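PDB 3SK9: putative uncharacterized protein TTHB187, which works with its helicase domain in CRISPR antiviral defence; this chain is the N-terminal HD nuclease domain, a metal-stimulated endonuclease for single-stranded DNA. Local coordinates for residues A[71-76]-A[176-181]; A[111-116]-A[157-162]; A[210-215]-A[243-248]. All coordinates share one frame; numbering follows the deposited sequence.

Following the chain from the N terminus, the turn at 71-76, just after helix 60-71, is met by helix 165-181 in interaction 1, which closes a loop of about a hundred residues. Interaction 2, joining helix 110-124 to helix 149-161, falls wholly within that loop. Interaction 3 comes later, in series with both, and closes a shorter loop from the end of helix 196-213 to the end of helix 230-246. The parts meet at two places: H74 O of interaction 1 probably hydrogen-bonds T114 OG1 of helix 110-124, and the like-charged carboxylates of D75 and D210, both metal-site ligands, lie close together. Interactions 2 and 3 do not touch and flank the chain's centre.

Interaction 1. Residues A[71-76]-A[176-181]; sequences VGLHDL and EVFRRL
D75 OD1, two residues on from the L73 that packs against V177 and F178, is gripped by two imidazoles: ND1 of H74 and, from helix 110-124, NE2 of H110. The H74 ND1 to D75 OD1 bond is 2.8 Å long but bent, 145° at the hydrogen, and the nitrogen comes in from above the carboxylate plane. D75 OD2 has its own partner, a salt bridge to K78. H74 and D75 are the consecutive His-Asp pair for which the HD superfamily is named, and both belong to the divalent metal site together with H29 and D210. The pair sits on two overlapping type I turns, from V71 to H74 and from L73 to L76, and H74 O is bonded by T114 OG1.

Helix 165-181 backs this turn with purely apolar contacts. With its CG anti to the carbonyl carbon (chi1 -52°), L73 brings its branched end toward the helix, and its CD1 meets F178 CE2 at 3.7 Å, in the plane of the ring and at its edge; the two side chains are roughly perpendicular. The other methyl, CD2, lies more loosely, 4.5 Å from V177 CB. Glycine suits position 72 because the bond to CB of V177 is directed toward this segment, and V177 CG1 lies 4.7 Å from G72 CA. Leucine, valine and phenylalanine all suit a buried place: M30 of helix 26-43 touches L73 and V177, and A69 of helix 60-71 touches F178.

E176, R179 and R180 lie on a part of the helix that does not meet 71-76. E176 bridges the two arginines, OE1 taking R179 NH2 at 2.8 Å and OE2 forming a salt bridge with R180 NH2, which also donates to P225 O.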
loop_
_atom_site.group_PDB
_atom_site.type_symbol
_atom_site.label_atom_id
_atom_site.label_comp_id
_atom_site.label_asym_id
_atom_site.label_seq_id
_atom_site.Cartn_x
_atom_site.Cartn_y
_atom_site.Cartn_z
ATOM N N VAL A 71 0.758 -1.339 -3.372
ATOM C CA VAL A 71 0.348 -1.865 -2.062
ATOM C C VAL A 71 0.845 -0.923 -0.943
ATOM O O VAL A 71 0.212 -0.788 0.132
ATOM C CB VAL A 71 0.947 -3.269 -1.914
ATOM C CG1 VAL A 71 1.040 -3.687 -0.476
ATOM C CG2 VAL A 71 0.084 -4.272 -2.804
ATOM N N GLY A 72 1.977 -0.295 -1.185
ATOM C CA GLY A 72 2.457 0.689 -0.207
ATOM C C GLY A 72 1.473 1.839 0.039
ATOM O O GLY A 72 1.611 2.579 1.027
ATOM N N LEU A 73 0.512 2.034 -0.856
ATOM C CA LEU A 73 -0.388 3.197 -0.734
ATOM C C LEU A 73 -1.642 2.843 0.042
ATOM O O LEU A 73 -2.538 3.685 0.152
ATOM C CB LEU A 73 -0.791 3.724 -2.106
ATOM C CG LEU A 73 0.403 4.010 -3.041
ATOM C CD1 LEU A 73 -0.137 4.254 -4.411
ATOM C CD2 LEU A 73 1.202 5.184 -2.528
ATOM N N HIS A 74 -1.729 1.625 0.580
ATOM C CA HIS A 74 -2.936 1.182 1.327
ATOM C C HIS A 74 -3.396 2.209 2.367
ATOM O O HIS A 74 -4.590 2.409 2.538
ATOM C CB HIS A 74 -2.605 -0.174 2.008
ATOM C CG HIS A 74 -3.734 -0.855 2.740
ATOM N ND1 HIS A 74 -3.966 -0.663 4.088
ATOM C CD2 HIS A 74 -4.631 -1.791 2.336
ATOM C CE1 HIS A 74 -4.950 -1.454 4.484
ATOM N NE2 HIS A 74 -5.383 -2.140 3.437
ATOM N N ASP A 75 -2.465 2.832 3.094
ATOM C CA ASP A 75 -2.869 3.749 4.179
ATOM C C ASP A 75 -2.710 5.204 3.788
ATOM O O ASP A 75 -2.623 6.073 4.663
ATOM C CB ASP A 75 -2.089 3.452 5.492
ATOM C CG ASP A 75 -2.669 2.260 6.276
ATOM O OD1 ASP A 75 -3.601 1.542 5.795
ATOM O OD2 ASP A 75 -2.181 2.041 7.403
ATOM N N LEU A 76 -2.684 5.485 2.489
ATOM C CA LEU A 76 -2.582 6.861 2.034
ATOM C C LEU A 76 -3.773 7.715 2.554
ATOM O O LEU A 76 -3.643 8.932 2.795
ATOM C CB LEU A 76 -2.527 6.909 0.503
ATOM C CG LEU A 76 -2.394 8.331 -0.033
ATOM C CD1 LEU A 76 -1.050 8.901 0.429
ATOM C CD2 LEU A 76 -2.496 8.342 -1.596
ATOM N N GLU A 176 6.959 9.724 -3.693
ATOM C CA GLU A 176 8.107 9.228 -2.928
ATOM C C GLU A 176 8.204 7.681 -2.893
ATOM O O GLU A 176 9.280 7.137 -2.943
ATOM C CB GLU A 176 8.069 9.801 -1.520
ATOM C CG GLU A 176 9.268 9.516 -0.670
ATOM C CD GLU A 176 10.473 10.420 -0.959
ATOM O OE1 GLU A 176 10.445 11.243 -1.900
ATOM O OE2 GLU A 176 11.486 10.305 -0.256
ATOM N N VAL A 177 7.077 7.016 -2.704
ATOM C CA VAL A 177 7.033 5.563 -2.695
ATOM C C VAL A 177 7.371 5.022 -4.080
ATOM O O VAL A 177 8.245 4.189 -4.200
ATOM C CB VAL A 177 5.645 5.082 -2.256
ATOM C CG1 VAL A 177 5.538 3.548 -2.399
ATOM C CG2 VAL A 177 5.399 5.511 -0.775
ATOM N N PHE A 178 6.706 5.513 -5.131
ATOM C CA PHE A 178 7.003 5.014 -6.491
ATOM C C PHE A 178 8.466 5.210 -6.863
ATOM O O PHE A 178 9.119 4.321 -7.428
ATOM C CB PHE A 178 6.101 5.688 -7.528
ATOM C CG PHE A 178 4.785 5.004 -7.690
ATOM C CD1 PHE A 178 4.495 4.301 -8.844
ATOM C CD2 PHE A 178 3.877 4.963 -6.651
ATOM C CE1 PHE A 178 3.297 3.618 -8.981
ATOM C CE2 PHE A 178 2.652 4.275 -6.789
ATOM C CZ PHE A 178 2.365 3.621 -7.949
ATOM N N ARG A 179 8.999 6.368 -6.519
ATOM C CA ARG A 179 10.406 6.638 -6.810
ATOM C C ARG A 179 11.371 5.729 -6.030
ATOM O O ARG A 179 12.317 5.197 -6.596
ATOM C CB ARG A 179 10.730 8.101 -6.536
ATOM C CG ARG A 179 12.184 8.465 -6.869
ATOM C CD ARG A 179 12.410 9.977 -6.797
ATOM N NE ARG A 179 11.783 10.590 -5.620
ATOM C CZ ARG A 179 10.683 11.344 -5.677
ATOM N NH1 ARG A 179 10.099 11.600 -6.843
ATOM N NH2 ARG A 179 10.181 11.876 -4.578
ATOM N N ARG A 180 11.128 5.555 -4.735
ATOM C CA ARG A 180 11.950 4.674 -3.910
ATOM C C ARG A 180 11.957 3.202 -4.377
ATOM O O ARG A 180 12.976 2.541 -4.264
ATOM C CB ARG A 180 11.508 4.662 -2.430
ATOM C CG ARG A 180 11.556 5.930 -1.722
ATOM C CD ARG A 180 12.938 6.180 -1.290
ATOM N NE ARG A 180 12.785 7.330 -0.469
ATOM C CZ ARG A 180 12.887 7.406 0.850
ATOM N NH1 ARG A 180 13.385 6.450 1.641
ATOM N NH2 ARG A 180 12.554 8.567 1.342
ATOM N N LEU A 181 10.809 2.704 -4.832
ATOM C CA LEU A 181 10.653 1.313 -5.295
ATOM C C LEU A 181 11.090 1.107 -6.728
ATOM O O LEU A 181 11.231 -0.034 -7.179
ATOM C CB LEU A 181 9.185 0.875 -5.223
ATOM C CG LEU A 181 8.761 0.284 -3.875
ATOM C CD1 LEU A 181 9.296 -1.124 -3.661
ATOM C CD2 LEU A 181 9.163 1.199 -2.719
#

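Interaction 2. Residues A[111-116]-A[157-162]; sequences GVFTEL and RHLRTE
In a helix-to-helix packing on the flank of the HD domain, F113 and L116 of helix 110-124 face H158 and L159 near the end of helix 149-161. The short helical segments run at 66° to each other, and their axes approach no closer than 12.5 Å, a gap that large side chains must span. F113 does most of this. Its ring reaches across with the CG anti to the carbonyl carbon (chi1 -70°), and H158 and L159 both meet it at the rim: L159 CD2 lies 4.1 Å from F113 CE1, near the ring plane, and H158 CD2 is 4.0 Å from F113 CZ. The side chains of F113 and L159 run antiparallel alongside one another, whereas that of H158 lies roughly perpendicular to the phenylalanine side chain. A looser touch, 4.4 Å between L116 CD1 and L159 CD1, continues the apolar strip one turn further along helix 110-124. Phenylalanine suits the buried centre, being long and flat; leucine fills in beside it, and histidine, partly exposed, can put carbon against the ring at the margin. F83 also meets the F113 ring, the planes at about 85°. Around the contact, A155 one turn earlier on helix 149-161 packs on both F113 and L116, E115 of helix 110-124 lies against helix 129-138, and E162 forms salt bridges to K167 and R170 of helix 165-181.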
loop_
_atom_site.group_PDB
_atom_site.type_symbol
_atom_site.label_atom_id
_atom_site.label_comp_id
_atom_site.label_asym_id
_atom_site.label_seq_id
_atom_site.Cartn_x
_atom_site.Cartn_y
_atom_site.Cartn_z
ATOM N N GLY A 111 -9.689 3.878 4.928
ATOM C CA GLY A 111 -9.655 3.213 3.622
ATOM C C GLY A 111 -10.587 3.820 2.584
ATOM O O GLY A 111 -10.315 3.761 1.364
ATOM N N VAL A 112 -11.647 4.481 3.056
ATOM C CA VAL A 112 -12.549 5.215 2.165
ATOM C C VAL A 112 -11.775 6.375 1.551
ATOM O O VAL A 112 -11.862 6.646 0.332
ATOM C CB VAL A 112 -13.785 5.751 2.911
ATOM C CG1 VAL A 112 -14.642 6.623 2.008
ATOM C CG2 VAL A 112 -14.620 4.610 3.494
ATOM N N PHE A 113 -11.017 7.087 2.388
ATOM C CA PHE A 113 -10.137 8.151 1.847
ATOM C C PHE A 113 -9.090 7.577 0.924
ATOM O O PHE A 113 -8.786 8.166 -0.127
ATOM C CB PHE A 113 -9.471 8.941 2.952
ATOM C CG PHE A 113 -10.435 9.821 3.732
ATOM C CD1 PHE A 113 -10.619 11.145 3.384
ATOM C CD2 PHE A 113 -11.153 9.302 4.787
ATOM C CE1 PHE A 113 -11.490 11.955 4.120
ATOM C CE2 PHE A 113 -12.022 10.107 5.525
ATOM C CZ PHE A 113 -12.185 11.422 5.186
ATOM N N THR A 114 -8.535 6.410 1.248
ATOM C CA THR A 114 -7.517 5.858 0.346
ATOM C C THR A 114 -8.183 5.653 -1.019
ATOM O O THR A 114 -7.609 5.988 -2.067
ATOM C CB THR A 114 -6.978 4.498 0.869
ATOM O OG1 THR A 114 -6.277 4.718 2.083
ATOM C CG2 THR A 114 -6.032 3.813 -0.200
ATOM N N GLU A 115 -9.384 5.079 -1.028
ATOM C CA GLU A 115 -10.028 4.821 -2.312
ATOM C C GLU A 115 -10.265 6.141 -3.103
ATOM O O GLU A 115 -9.969 6.219 -4.289
ATOM C CB GLU A 115 -11.324 4.020 -2.142
ATOM C CG GLU A 115 -12.126 3.850 -3.467
ATOM C CD GLU A 115 -13.427 3.110 -3.290
ATOM O OE1 GLU A 115 -13.725 2.689 -2.152
ATOM O OE2 GLU A 115 -14.151 2.928 -4.298
ATOM N N LEU A 116 -10.812 7.174 -2.449
ATOM C CA LEU A 116 -11.058 8.448 -3.148
ATOM C C LEU A 116 -9.766 9.067 -3.670
ATOM O O LEU A 116 -9.757 9.587 -4.771
ATOM C CB LEU A 116 -11.743 9.445 -2.246
ATOM C CG LEU A 116 -13.175 9.051 -1.872
ATOM C CD1 LEU A 116 -13.711 10.023 -0.816
ATOM C CD2 LEU A 116 -13.998 9.059 -3.122
ATOM N N ARG A 157 -17.197 15.697 2.483
ATOM C CA ARG A 157 -17.477 16.818 3.399
ATOM C C ARG A 157 -16.171 17.297 4.080
ATOM O O ARG A 157 -15.862 18.503 4.146
ATOM C CB ARG A 157 -18.530 16.402 4.436
ATOM C CG ARG A 157 -19.799 17.245 4.437
ATOM C CD ARG A 157 -20.893 16.670 5.364
ATOM N NE ARG A 157 -21.660 15.602 4.714
ATOM C CZ ARG A 157 -21.938 14.410 5.253
ATOM N NH1 ARG A 157 -21.523 14.110 6.488
ATOM N NH2 ARG A 157 -22.649 13.515 4.558
ATOM N N HIS A 158 -15.379 16.351 4.563
ATOM C CA HIS A 158 -14.105 16.689 5.176
ATOM C C HIS A 158 -13.150 17.299 4.156
ATOM O O HIS A 158 -12.427 18.260 4.439
ATOM C CB HIS A 158 -13.435 15.439 5.762
ATOM C CG HIS A 158 -14.174 14.824 6.912
ATOM N ND1 HIS A 158 -14.093 15.313 8.200
ATOM C CD2 HIS A 158 -14.977 13.737 6.971
ATOM C CE1 HIS A 158 -14.828 14.557 8.997
ATOM N NE2 HIS A 158 -15.369 13.588 8.277
ATOM N N LEU A 159 -13.134 16.733 2.966
ATOM C CA LEU A 159 -12.159 17.133 1.965
ATOM C C LEU A 159 -12.410 18.571 1.516
ATOM O O LEU A 159 -11.490 19.257 1.065
ATOM C CB LEU A 159 -12.188 16.180 0.755
ATOM C CG LEU A 159 -11.630 14.787 1.099
ATOM C CD1 LEU A 159 -11.735 13.857 -0.091
ATOM C CD2 LEU A 159 -10.178 14.913 1.603
ATOM N N ARG A 160 -13.655 19.027 1.625
ATOM C CA ARG A 160 -13.972 20.364 1.122
ATOM C C ARG A 160 -13.383 21.435 2.028
ATOM O O ARG A 160 -12.963 22.491 1.550
ATOM C CB ARG A 160 -15.476 20.556 0.957
ATOM C CG ARG A 160 -16.028 19.861 -0.268
ATOM C CD ARG A 160 -17.456 20.314 -0.558
ATOM N NE ARG A 160 -18.370 19.959 0.527
ATOM C CZ ARG A 160 -19.071 18.829 0.571
ATOM N NH1 ARG A 160 -18.972 17.947 -0.422
ATOM N NH2 ARG A 160 -19.875 18.586 1.598
ATOM N N THR A 161 -13.319 21.153 3.326
ATOM C CA THR A 161 -12.840 22.149 4.284
ATOM C C THR A 161 -11.374 21.990 4.700
ATOM O O THR A 161 -10.888 22.780 5.488
ATOM C CB THR A 161 -13.711 22.191 5.564
ATOM O OG1 THR A 161 -13.624 20.947 6.278
ATOM C CG2 THR A 161 -15.165 22.484 5.206
ATOM N N GLU A 162 -10.650 20.992 4.179
ATOM C CA GLU A 162 -9.237 20.856 4.566
ATOM C C GLU A 162 -8.363 21.899 3.863
ATOM O O GLU A 162 -8.687 22.388 2.760
ATOM C CB GLU A 162 -8.702 19.442 4.258
ATOM C CG GLU A 162 -8.651 19.170 2.800
ATOM C CD GLU A 162 -8.127 17.769 2.420
ATOM O OE1 GLU A 162 -7.897 17.599 1.212
ATOM O OE2 GLU A 162 -7.935 16.870 3.289
#

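Interaction 3. Residues A[210-215]-A[243-248]; sequences DWVASD and NRLGWP
L245 pushes its two methyls toward V212 and W211, and with these three residues the ends of helices 196-213 and 230-246 are packed together. The tight part is the buried, wholly apolar pair of V212 and L245, where L245 CD1 sits 3.7 Å from V212 CG2. V212 presents that branch because its CG2 stands anti to the carbonyl carbon while CG1 stands anti to the nitrogen (chi1 174°). Leucine suits its place because its forked end serves two unlike neighbours, CD1 meeting the valine and CD2 the tryptophan.

W211 forms the solvent side of the contact. Its indole is exposed as a whole, although the far end of the six-membered ring lies close to the leucine: W211 CH2 is 3.9 Å from L245 CD2, and W211 CZ3 is 4.0 Å from L245 CD1, so that CD1 touches both partners. The tryptophan and leucine side chains lie alongside one another, pointing opposite ways. After L245 the chain continues through the exposed G246, and W247 folds back on its own segment, setting a ring face over R244 CA. On the other segment S214 OG bonds D210 O at 2.8 Å, from above the carbonyl plane.

D210 itself is a ligand of the divalent metal site, and its OD1 hydrogen-bonds H29 of helix 26-43. Against that same helix V212 touches V36, A213 touches D32 and T33, and S214 touches H29. W211 also meets I265, next to strand 260-264, while R244 of helix 230-246 packs on L218 and F250.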
loop_
_atom_site.group_PDB
_atom_site.type_symbol
_atom_site.label_atom_id
_atom_site.label_comp_id
_atom_site.label_asym_id
_atom_site.label_seq_id
_atom_site.Cartn_x
_atom_site.Cartn_y
_atom_site.Cartn_z
ATOM N N ASP A 210 0.023 -4.950 4.692
ATOM C CA ASP A 210 -0.304 -3.873 5.669
ATOM C C ASP A 210 -0.356 -4.473 7.087
ATOM O O ASP A 210 0.152 -3.868 8.047
ATOM C CB ASP A 210 -1.660 -3.213 5.358
ATOM C CG ASP A 210 -2.032 -2.124 6.394
ATOM O OD1 ASP A 210 -1.417 -1.046 6.361
ATOM O OD2 ASP A 210 -2.911 -2.370 7.248
ATOM N N TRP A 211 -0.940 -5.655 7.196
ATOM C CA TRP A 211 -0.989 -6.368 8.492
ATOM C C TRP A 211 0.422 -6.615 9.044
ATOM O O TRP A 211 0.715 -6.263 10.205
ATOM C CB TRP A 211 -1.735 -7.678 8.336
ATOM C CG TRP A 211 -1.741 -8.502 9.592
ATOM C CD1 TRP A 211 -2.445 -8.232 10.731
ATOM C CD2 TRP A 211 -1.076 -9.722 9.803
ATOM N NE1 TRP A 211 -2.229 -9.206 11.653
ATOM C CE2 TRP A 211 -1.407 -10.151 11.110
ATOM C CE3 TRP A 211 -0.245 -10.531 9.000
ATOM C CZ2 TRP A 211 -0.929 -11.333 11.648
ATOM C CZ3 TRP A 211 0.248 -11.697 9.534
ATOM C CH2 TRP A 211 -0.084 -12.092 10.860
ATOM N N VAL A 212 1.292 -7.219 8.234
ATOM C CA VAL A 212 2.679 -7.515 8.697
ATOM C C VAL A 212 3.327 -6.183 9.144
ATOM O O VAL A 212 3.853 -6.075 10.261
ATOM C CB VAL A 212 3.534 -8.119 7.581
ATOM C CG1 VAL A 212 5.013 -8.283 8.028
ATOM C CG2 VAL A 212 3.005 -9.465 7.196
ATOM N N ALA A 213 3.281 -5.178 8.274
ATOM C CA ALA A 213 4.005 -3.902 8.534
ATOM C C ALA A 213 3.443 -3.125 9.713
ATOM O O ALA A 213 4.151 -2.313 10.350
ATOM C CB ALA A 213 4.009 -3.035 7.265
ATOM N N SER A 214 2.202 -3.434 10.083
ATOM C CA SER A 214 1.548 -2.699 11.163
ATOM C C SER A 214 1.968 -3.186 12.546
ATOM O O SER A 214 1.547 -2.598 13.552
ATOM C CB SER A 214 0.012 -2.834 11.053
ATOM O OG SER A 214 -0.471 -1.961 10.038
ATOM N N ASP A 215 2.734 -4.279 12.603
ATOM C CA ASP A 215 3.116 -4.864 13.908
ATOM C C ASP A 215 4.471 -4.295 14.346
ATOM O O ASP A 215 5.493 -4.593 13.751
ATOM C CB ASP A 215 3.197 -6.386 13.792
ATOM C CG ASP A 215 3.430 -7.079 15.157
ATOM O OD1 ASP A 215 3.913 -6.435 16.135
ATOM O OD2 ASP A 215 3.128 -8.277 15.232
ATOM N N ASN A 243 10.000 -14.745 7.900
ATOM C CA ASN A 243 10.575 -15.947 8.521
ATOM C C ASN A 243 9.873 -16.291 9.851
ATOM O O ASN A 243 9.448 -17.415 10.048
ATOM C CB ASN A 243 12.090 -15.782 8.717
ATOM C CG ASN A 243 12.855 -15.839 7.418
ATOM O OD1 ASN A 243 12.319 -16.253 6.379
ATOM N ND2 ASN A 243 14.128 -15.431 7.460
ATOM N N ARG A 244 9.719 -15.311 10.739
ATOM C CA ARG A 244 9.059 -15.529 12.028
ATOM C C ARG A 244 7.594 -15.962 11.864
ATOM O O ARG A 244 7.122 -16.876 12.557
ATOM C CB ARG A 244 9.146 -14.255 12.896
ATOM C CG ARG A 244 8.570 -14.414 14.313
ATOM C CD ARG A 244 8.862 -13.179 15.185
ATOM N NE ARG A 244 10.175 -12.601 14.892
ATOM C CZ ARG A 244 10.586 -11.401 15.300
ATOM N NH1 ARG A 244 9.795 -10.630 16.044
ATOM N NH2 ARG A 244 11.795 -10.969 14.961
ATOM N N LEU A 245 6.865 -15.310 10.958
ATOM C CA LEU A 245 5.439 -15.590 10.815
ATOM C C LEU A 245 5.253 -17.006 10.313
ATOM O O LEU A 245 4.213 -17.612 10.537
ATOM C CB LEU A 245 4.747 -14.591 9.850
ATOM C CG LEU A 245 4.579 -13.212 10.485
ATOM C CD1 LEU A 245 4.218 -12.128 9.448
ATOM C CD2 LEU A 245 3.532 -13.278 11.611
ATOM N N GLY A 246 6.279 -17.553 9.669
ATOM C CA GLY A 246 6.199 -18.915 9.192
ATOM C C GLY A 246 6.487 -19.998 10.226
ATOM O O GLY A 246 6.189 -21.161 9.959
ATOM N N TRP A 247 7.077 -19.644 11.370
ATOM C CA TRP A 247 7.481 -20.640 12.380
ATOM C C TRP A 247 6.267 -21.478 12.815
ATOM O O TRP A 247 5.119 -20.985 12.862
ATOM C CB TRP A 247 8.085 -19.993 13.648
ATOM C CG TRP A 247 9.433 -19.304 13.496
ATOM C CD1 TRP A 247 10.336 -19.464 12.494
ATOM C CD2 TRP A 247 10.026 -18.379 14.423
ATOM N NE1 TRP A 247 11.445 -18.678 12.725
ATOM C CE2 TRP A 247 11.269 -17.995 13.897
ATOM C CE3 TRP A 247 9.611 -17.827 15.642
ATOM C CZ2 TRP A 247 12.108 -17.089 14.551
ATOM C CZ3 TRP A 247 10.437 -16.937 16.286
ATOM C CH2 TRP A 247 11.670 -16.574 15.743
ATOM N N PRO A 248 6.526 -22.718 13.200
ATOM C CA PRO A 248 5.469 -23.699 13.492
ATOM C C PRO A 248 4.378 -23.207 14.469
ATOM O O PRO A 248 3.226 -23.609 14.320
ATOM C CB PRO A 248 6.239 -24.875 14.091
ATOM C CG PRO A 248 7.642 -24.712 13.664
ATOM C CD PRO A 248 7.883 -23.246 13.424
#